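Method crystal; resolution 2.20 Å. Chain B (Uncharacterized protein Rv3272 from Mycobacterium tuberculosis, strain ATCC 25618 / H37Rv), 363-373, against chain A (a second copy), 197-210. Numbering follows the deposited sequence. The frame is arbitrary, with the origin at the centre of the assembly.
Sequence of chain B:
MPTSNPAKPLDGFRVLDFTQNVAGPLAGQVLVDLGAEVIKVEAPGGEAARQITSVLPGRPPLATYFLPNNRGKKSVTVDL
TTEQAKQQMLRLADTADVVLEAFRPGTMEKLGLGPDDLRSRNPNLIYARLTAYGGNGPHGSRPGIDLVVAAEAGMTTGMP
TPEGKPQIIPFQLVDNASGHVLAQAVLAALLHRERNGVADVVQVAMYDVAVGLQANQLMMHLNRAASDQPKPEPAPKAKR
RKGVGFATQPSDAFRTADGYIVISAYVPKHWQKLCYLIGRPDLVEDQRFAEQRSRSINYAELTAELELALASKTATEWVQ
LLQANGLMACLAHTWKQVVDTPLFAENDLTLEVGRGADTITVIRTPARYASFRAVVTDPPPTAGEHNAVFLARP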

ATOM      1  N   ILE B 363      -8.995   3.046  13.620  1.00 36.94           N
ATOM      2  CA  ILE B 363      -8.882   1.793  12.884  1.00 38.09           C
ATOM      3  C   ILE B 363      -7.573   1.062  13.185  1.00 30.82           C
ATOM      4  O   ILE B 363      -6.516   1.662  13.153  1.00 33.72           O
ATOM      5  CB  ILE B 363      -8.992   2.046  11.369  1.00 32.07           C
ATOM      6  CG1 ILE B 363     -10.377   2.590  11.040  1.00 33.97           C
ATOM      7  CG2 ILE B 363      -8.735   0.769  10.581  1.00 35.61           C
ATOM      8  CD1 ILE B 363     -10.521   3.022   9.628  1.00 31.67           C
ATOM      9  N   ARG B 364      -7.653  -0.236  13.469  1.00 34.06           N
ATOM     10  CA  ARG B 364      -6.465  -1.039  13.753  1.00 29.24           C
ATOM     11  C   ARG B 364      -5.619  -1.256  12.498  1.00 32.36           C
ATOM     12  O   ARG B 364      -6.080  -1.009  11.383  1.00 32.69           O
ATOM     13  CB  ARG B 364      -6.870  -2.393  14.344  1.00 29.14           C
ATOM     14  CG  ARG B 364      -7.685  -3.274  13.398  1.00 32.00           C
ATOM     15  CD  ARG B 364      -7.755  -4.740  13.863  1.00 32.40           C
ATOM     16  NE  ARG B 364      -8.715  -5.513  13.074  1.00 32.85           N
ATOM     17  CZ  ARG B 364      -8.430  -6.069  11.900  1.00 33.26           C
ATOM     18  NH1 ARG B 364      -7.213  -5.946  11.387  1.00 29.67           N
ATOM     19  NH2 ARG B 364      -9.355  -6.751  11.236  1.00 36.49           N
ATOM     20  N   THR B 365      -4.379  -1.706  12.684  1.00 34.90           N
ATOM     21  CA  THR B 365      -3.522  -2.103  11.564  1.00 35.11           C
ATOM     22  C   THR B 365      -4.045  -3.430  11.002  1.00 32.32           C
ATOM     23  O   THR B 365      -4.637  -4.213  11.735  1.00 28.88           O
ATOM     24  CB  THR B 365      -2.029  -2.232  11.983  1.00 31.17           C
ATOM     25  OG1 THR B 365      -1.909  -3.053  13.153  1.00 36.60           O
ATOM     26  CG2 THR B 365      -1.441  -0.872  12.271  1.00 34.23           C
ATOM     27  N   PRO B 366      -3.852  -3.675   9.696  1.00 31.34           N
ATOM     28  CA  PRO B 366      -4.565  -4.780   9.035  1.00 27.69           C
ATOM     29  C   PRO B 366      -4.125  -6.211   9.401  1.00 30.27           C
ATOM     30  O   PRO B 366      -5.000  -7.084   9.475  1.00 25.90           O
ATOM     31  CB  PRO B 366      -4.307  -4.526   7.545  1.00 24.53           C
ATOM     32  CG  PRO B 366      -3.126  -3.627   7.486  1.00 28.62           C
ATOM     33  CD  PRO B 366      -3.165  -2.797   8.733  1.00 30.03           C
ATOM     34  N   ALA B 367      -2.835  -6.467   9.612  1.00 29.94           N
ATOM     35  CA  ALA B 367      -2.394  -7.851   9.852  1.00 28.61           C
ATOM     36  C   ALA B 367      -2.834  -8.389  11.216  1.00 27.31           C
ATOM     37  O   ALA B 367      -2.741  -7.684  12.216  1.00 29.40           O
ATOM     38  CB  ALA B 367      -0.885  -7.951   9.718  1.00 23.86           C
ATOM     39  N   ARG B 368      -3.330  -9.632  11.241  1.00 31.36           N
ATOM     40  CA  ARG B 368      -3.759 -10.290  12.487  1.00 30.94           C
ATOM     41  C   ARG B 368      -3.007 -11.586  12.820  1.00 31.62           C
ATOM     42  O   ARG B 368      -2.580 -12.324  11.934  1.00 31.43           O
ATOM     43  CB  ARG B 368      -5.254 -10.579  12.459  1.00 35.09           C
ATOM     44  CG  ARG B 368      -6.066  -9.471  11.846  1.00 38.44           C
ATOM     45  CD  ARG B 368      -7.301  -9.254  12.685  1.00 43.06           C
ATOM     46  NE  ARG B 368      -8.478  -9.932  12.164  1.00 41.11           N
ATOM     47  CZ  ARG B 368      -9.657  -9.910  12.772  1.00 45.60           C
ATOM     48  NH1 ARG B 368      -9.790  -9.262  13.923  1.00 43.33           N
ATOM     49  NH2 ARG B 368     -10.698 -10.534  12.234  1.00 50.58           N
ATOM     50  N   TYR B 369      -2.886 -11.874  14.113  1.00 29.02           N
ATOM     51  CA  TYR B 369      -2.045 -12.973  14.583  1.00 30.32           C
ATOM     52  C   TYR B 369      -2.793 -13.786  15.629  1.00 29.19           C
ATOM     53  O   TYR B 369      -3.586 -13.239  16.394  1.00 31.34           O
ATOM     54  CB  TYR B 369      -0.728 -12.434  15.176  1.00 31.28           C
ATOM     55  CG  TYR B 369       0.073 -11.497  14.271  1.00 27.86           C
ATOM     56  CD1 TYR B 369      -0.252 -10.151  14.167  1.00 23.79           C
ATOM     57  CD2 TYR B 369       1.159 -11.966  13.531  1.00 28.96           C
ATOM     58  CE1 TYR B 369       0.471  -9.296  13.350  1.00 24.80           C
ATOM     59  CE2 TYR B 369       1.892 -11.117  12.709  1.00 26.31           C
ATOM     60  CZ  TYR B 369       1.544  -9.780  12.622  1.00 30.50           C
ATOM     61  OH  TYR B 369       2.272  -8.925  11.802  1.00 29.27           O
ATOM     62  N   ALA B 370      -2.572 -15.096  15.640  1.00 32.12           N
ATOM     63  CA  ALA B 370      -3.261 -15.968  16.584  1.00 32.36           C
ATOM     64  C   ALA B 370      -2.601 -15.983  17.970  1.00 36.73           C
ATOM     65  O   ALA B 370      -3.292 -16.030  18.986  1.00 41.45           O
ATOM     66  CB  ALA B 370      -3.341 -17.379  16.031  1.00 31.22           C
ATOM     67  N   SER B 371      -1.277 -15.913  18.027  1.00 30.17           N
ATOM     68  CA  SER B 371      -0.587 -16.100  19.308  1.00 32.76           C
ATOM     69  C   SER B 371      -0.497 -14.828  20.156  1.00 32.82           C
ATOM     70  O   SER B 371      -0.056 -14.879  21.299  1.00 32.56           O
ATOM     71  CB  SER B 371       0.827 -16.646  19.084  1.00 33.38           C
ATOM     72  OG  SER B 371       1.724 -15.623  18.674  1.00 33.60           O
ATOM     73  N   PHE B 372      -0.916 -13.694  19.609  1.00 31.55           N
ATOM     74  CA  PHE B 372      -0.946 -12.460  20.385  1.00 30.81           C
ATOM     75  C   PHE B 372      -1.855 -11.461  19.675  1.00 36.18           C
ATOM     76  O   PHE B 372      -2.129 -11.608  18.486  1.00 33.95           O
ATOM     77  CB  PHE B 372       0.465 -11.879  20.556  1.00 31.29           C
ATOM     78  CG  PHE B 372       1.045 -11.317  19.286  1.00 32.44           C
ATOM     79  CD1 PHE B 372       1.676 -12.143  18.372  1.00 28.76           C
ATOM     80  CD2 PHE B 372       0.950  -9.957  19.007  1.00 32.95           C
ATOM     81  CE1 PHE B 372       2.190 -11.632  17.191  1.00 27.49           C
ATOM     82  CE2 PHE B 372       1.465  -9.432  17.831  1.00 29.88           C
ATOM     83  CZ  PHE B 372       2.085 -10.271  16.921  1.00 28.99           C
ATOM     84  N   ARG B 373      -2.311 -10.437  20.389  1.00 38.30           N
ATOM     85  CA  ARG B 373      -3.130  -9.395  19.774  1.00 35.06           C
ATOM     86  C   ARG B 373      -2.272  -8.208  19.337  1.00 39.97           C
ATOM     87  O   ARG B 373      -1.654  -7.542  20.170  1.00 39.38           O
ATOM     88  CB  ARG B 373      -4.232  -8.931  20.735  1.00 34.71           C
TER
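Chain A 197-210: GVADVVQVAMYDVA

A short antiparallel pairing between two copies of a protein illustrates a general principle: backbone hydrogen bonds run along the pairing, and polar side chains add contacts at its two ends. In chain A, residues 201-205 form an extended strand, which turns at Ala A205, the N-cap position, into a helix beginning at Met A206. This strand runs antiparallel to the short strand of chain B that includes Arg B368 and Tyr B369, so that Ala B367 faces Val A204, Arg B368 faces Gln A203, Tyr B369 faces Val A202 and Ala B370 faces Val A201, with CA-CA separations of 4.9 to 5.4 Å.

Arg B368 and Gln A203 are the hydrogen-bonded pair. Arg B368 N donates to Gln A203 O at 3.0 Å, and Gln A203 N returns a bond to Arg B368 O, also at 3.0 Å; both are nearly straight. Two residues on, Ala B370 N donates to Val A201 O at 3.1 Å. The intervening pair, Tyr B369 and Val A202, is non-hydrogen-bonded, and here CA-H groups meet the carbonyls: Tyr B369 CA lies 3.5 Å from Val A201 O, and Val A202 CA 3.5 Å from Arg B368 O.

Alternation along the strands sorts the side chains. Tyr B369 (chi1 m) and Val A202 (chi1 t) share one face, where Tyr B369 CD2 packs 3.6 Å from Val A202 CG2. Arg B368 and Gln A203 project from the other. Gln A203 adopts m and t for its first two torsions, whereas Arg B368 leaves the standard wells at chi2 and chi3. Its NE remains 4.6 Å from Asp A208 OD2, near enough for charge attraction, but no N-H points at that oxygen.

At one end, Asp A200 acts as a clamp. Its chi1 of -140° lies between wells, and in this conformation the carboxylate serves both chains. Asp A200 OD1 accepts from Val A201 N at 2.8 Å within its own chain and from Ser B371 N at 2.8 Å across the interface; a weak bond from Ala B370 N to Asp A200 OD1 spans 3.3 Å. The p rotamer of Ser B371 brings its hydroxyl to the second oxygen, with Ser B371 OG donating to Asp A200 OD2 at 2.8 Å.

At the other end, the helix presents Asp A208, chi1 m, toward chain B. Arg B364 starts sideways from its CA, but an extended chi2 and chi3 carry its guanidinium inward, and Arg B364 NH2 forms a salt bridge with Asp A208 OD2 at 3.0 Å, the oxygen lying near the guanidinium plane. In this pose Arg B364 NH1 donates to Thr B365 O at 3.1 Å. A water links the chains here, donating to Asp A208 OD2 at 2.6 Å and to Pro B366 O at 2.7 Å while accepting from Ala A205 N at 2.8 Å. Beside these polar contacts, Pro B366 CB rests 3.9 Å from Val A209 CG2.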

ATOM      1  N   GLY A 197      10.359 -18.396  20.040  1.00 32.71           N
ATOM      2  CA  GLY A 197      10.041 -19.808  19.888  1.00 33.31           C
ATOM      3  C   GLY A 197       8.574 -20.081  19.581  1.00 34.96           C
ATOM      4  O   GLY A 197       8.094 -21.217  19.710  1.00 42.37           O
ATOM      5  N   VAL A 198       7.862 -19.039  19.164  1.00 32.00           N
ATOM      6  CA  VAL A 198       6.449 -19.155  18.810  1.00 33.34           C
ATOM      7  C   VAL A 198       6.246 -19.175  17.284  1.00 30.26           C
ATOM      8  O   VAL A 198       6.665 -18.250  16.580  1.00 34.94           O
ATOM      9  CB  VAL A 198       5.630 -17.988  19.414  1.00 31.26           C
ATOM     10  CG1 VAL A 198       4.162 -18.153  19.075  1.00 30.40           C
ATOM     11  CG2 VAL A 198       5.800 -17.946  20.923  1.00 34.24           C
ATOM     12  N   ALA A 199       5.581 -20.213  16.784  1.00 30.51           N
ATOM     13  CA  ALA A 199       5.258 -20.337  15.361  1.00 30.46           C
ATOM     14  C   ALA A 199       3.779 -20.022  15.132  1.00 30.63           C
ATOM     15  O   ALA A 199       2.908 -20.782  15.530  1.00 33.47           O
ATOM     16  CB  ALA A 199       5.599 -21.737  14.844  1.00 29.97           C
ATOM     17  N   ASP A 200       3.506 -18.896  14.485  1.00 32.54           N
ATOM     18  CA  ASP A 200       2.176 -18.293  14.495  1.00 33.24           C
ATOM     19  C   ASP A 200       1.305 -18.595  13.276  1.00 31.50           C
ATOM     20  O   ASP A 200       1.774 -19.113  12.260  1.00 29.69           O
ATOM     21  CB  ASP A 200       2.308 -16.768  14.627  1.00 33.79           C
ATOM     22  CG  ASP A 200       1.256 -16.163  15.540  1.00 36.48           C
ATOM     23  OD1 ASP A 200       0.211 -16.810  15.784  1.00 36.81           O
ATOM     24  OD2 ASP A 200       1.465 -15.021  15.996  1.00 35.87           O
ATOM     25  N   VAL A 201       0.019 -18.290  13.416  1.00 31.65           N
ATOM     26  CA  VAL A 201      -0.889 -18.201  12.279  1.00 32.89           C
ATOM     27  C   VAL A 201      -1.196 -16.737  11.957  1.00 32.46           C
ATOM     28  O   VAL A 201      -1.672 -15.979  12.808  1.00 29.72           O
ATOM     29  CB  VAL A 201      -2.205 -18.941  12.517  1.00 28.39           C
ATOM     30  CG1 VAL A 201      -3.098 -18.782  11.298  1.00 25.85           C
ATOM     31  CG2 VAL A 201      -1.935 -20.421  12.834  1.00 28.62           C
ATOM     32  N   VAL A 202      -0.951 -16.366  10.710  1.00 26.03           N
ATOM     33  CA  VAL A 202      -1.058 -14.993  10.278  1.00 29.36           C
ATOM     34  C   VAL A 202      -2.195 -14.836   9.257  1.00 34.14           C
ATOM     35  O   VAL A 202      -2.356 -15.675   8.368  1.00 30.83           O
ATOM     36  CB  VAL A 202       0.298 -14.540   9.696  1.00 29.29           C
ATOM     37  CG1 VAL A 202       0.141 -13.346   8.819  1.00 33.78           C
ATOM     38  CG2 VAL A 202       1.281 -14.272  10.818  1.00 27.57           C
ATOM     39  N   GLN A 203      -2.993 -13.778   9.395  1.00 33.34           N
ATOM     40  CA  GLN A 203      -4.112 -13.549   8.477  1.00 33.38           C
ATOM     41  C   GLN A 203      -4.148 -12.099   8.005  1.00 31.18           C
ATOM     42  O   GLN A 203      -4.026 -11.165   8.800  1.00 32.21           O
ATOM     43  CB  GLN A 203      -5.446 -13.932   9.129  1.00 31.23           C
ATOM     44  CG  GLN A 203      -5.590 -15.427   9.385  1.00 38.13           C
ATOM     45  CD  GLN A 203      -6.889 -15.800  10.089  1.00 43.99           C
ATOM     46  OE1 GLN A 203      -6.984 -15.739  11.315  1.00 46.60           O
ATOM     47  NE2 GLN A 203      -7.890 -16.211   9.312  1.00 39.22           N
ATOM     48  N   VAL A 204      -4.284 -11.923   6.696  1.00 29.89           N
ATOM     49  CA  VAL A 204      -4.369 -10.599   6.092  1.00 28.16           C
ATOM     50  C   VAL A 204      -5.552 -10.546   5.131  1.00 28.07           C
ATOM     51  O   VAL A 204      -5.660 -11.381   4.233  1.00 31.10           O
ATOM     52  CB  VAL A 204      -3.081 -10.239   5.331  1.00 26.52           C
ATOM     53  CG1 VAL A 204      -3.243  -8.909   4.599  1.00 29.82           C
ATOM     54  CG2 VAL A 204      -1.903 -10.186   6.273  1.00 24.29           C
ATOM     55  N   ALA A 205      -6.459  -9.596   5.346  1.00 29.94           N
ATOM     56  CA  ALA A 205      -7.600  -9.398   4.446  1.00 26.62           C
ATOM     57  C   ALA A 205      -7.404  -8.159   3.572  1.00 27.19           C
ATOM     58  O   ALA A 205      -7.021  -7.092   4.067  1.00 22.21           O
ATOM     59  CB  ALA A 205      -8.885  -9.291   5.235  1.00 26.65           C
ATOM     60  N   MET A 206      -7.642  -8.309   2.270  1.00 26.22           N
ATOM     61  CA  MET A 206      -7.506  -7.195   1.339  1.00 27.96           C
ATOM     62  C   MET A 206      -8.430  -6.049   1.739  1.00 27.34           C
ATOM     63  O   MET A 206      -8.069  -4.870   1.648  1.00 25.23           O
ATOM     64  CB  MET A 206      -7.796  -7.642  -0.093  1.00 33.48           C
ATOM     65  CG  MET A 206      -6.631  -8.345  -0.795  1.00 35.63           C
ATOM     66  SD  MET A 206      -7.141  -9.172  -2.331  1.00 51.13           S
ATOM     67  CE  MET A 206      -7.721  -7.787  -3.303  1.00 42.33           C
ATOM     68  N   TYR A 207      -9.623  -6.403   2.195  1.00 25.87           N
ATOM     69  CA  TYR A 207     -10.561  -5.407   2.673  1.00 28.26           C
ATOM     70  C   TYR A 207      -9.973  -4.586   3.819  1.00 28.18           C
ATOM     71  O   TYR A 207     -10.083  -3.354   3.827  1.00 26.91           O
ATOM     72  CB  TYR A 207     -11.855  -6.077   3.109  1.00 25.26           C
ATOM     73  CG  TYR A 207     -12.924  -5.116   3.580  1.00 28.54           C
ATOM     74  CD1 TYR A 207     -13.681  -4.391   2.667  1.00 26.96           C
ATOM     75  CD2 TYR A 207     -13.211  -4.975   4.930  1.00 27.34           C
ATOM     76  CE1 TYR A 207     -14.676  -3.530   3.089  1.00 28.11           C
ATOM     77  CE2 TYR A 207     -14.202  -4.118   5.359  1.00 29.92           C
ATOM     78  CZ  TYR A 207     -14.933  -3.405   4.435  1.00 28.81           C
ATOM     79  OH  TYR A 207     -15.921  -2.553   4.860  1.00 32.55           O
ATOM     80  N   ASP A 208      -9.350  -5.274   4.777  1.00 28.03           N
ATOM     81  CA  ASP A 208      -8.752  -4.615   5.940  1.00 27.77           C
ATOM     82  C   ASP A 208      -7.640  -3.667   5.515  1.00 26.48           C
ATOM     83  O   ASP A 208      -7.504  -2.581   6.063  1.00 25.91           O
ATOM     84  CB  ASP A 208      -8.218  -5.645   6.941  1.00 28.00           C
ATOM     85  CG  ASP A 208      -9.327  -6.452   7.603  1.00 34.19           C
ATOM     86  OD1 ASP A 208     -10.508  -6.120   7.361  1.00 36.87           O
ATOM     87  OD2 ASP A 208      -9.024  -7.410   8.363  1.00 31.55           O
ATOM     88  N   VAL A 209      -6.860  -4.081   4.523  1.00 25.62           N
ATOM     89  CA  VAL A 209      -5.813  -3.234   3.986  1.00 23.82           C
ATOM     90  C   VAL A 209      -6.395  -1.981   3.335  1.00 26.22           C
ATOM     91  O   VAL A 209      -5.884  -0.880   3.535  1.00 27.15           O
ATOM     92  CB  VAL A 209      -4.956  -3.993   2.976  1.00 23.07           C
ATOM     93  CG1 VAL A 209      -3.914  -3.055   2.368  1.00 24.40           C
ATOM     94  CG2 VAL A 209      -4.278  -5.195   3.655  1.00 20.36           C
ATOM     95  N   ALA A 210      -7.466  -2.153   2.564  1.00 25.69           N
ATOM     96  CA  ALA A 210      -8.099  -1.049   1.852  1.00 27.44           C
ATOM     97  C   ALA A 210      -8.677  -0.034   2.826  1.00 28.90           C
ATOM     98  O   ALA A 210      -8.496   1.172   2.652  1.00 30.73           O
ATOM     99  CB  ALA A 210      -9.186  -1.559   0.925  1.00 28.80           C
TER
HETATM  100  O   HOH W   1      -6.663  -8.533   7.944  1.00 26.54           O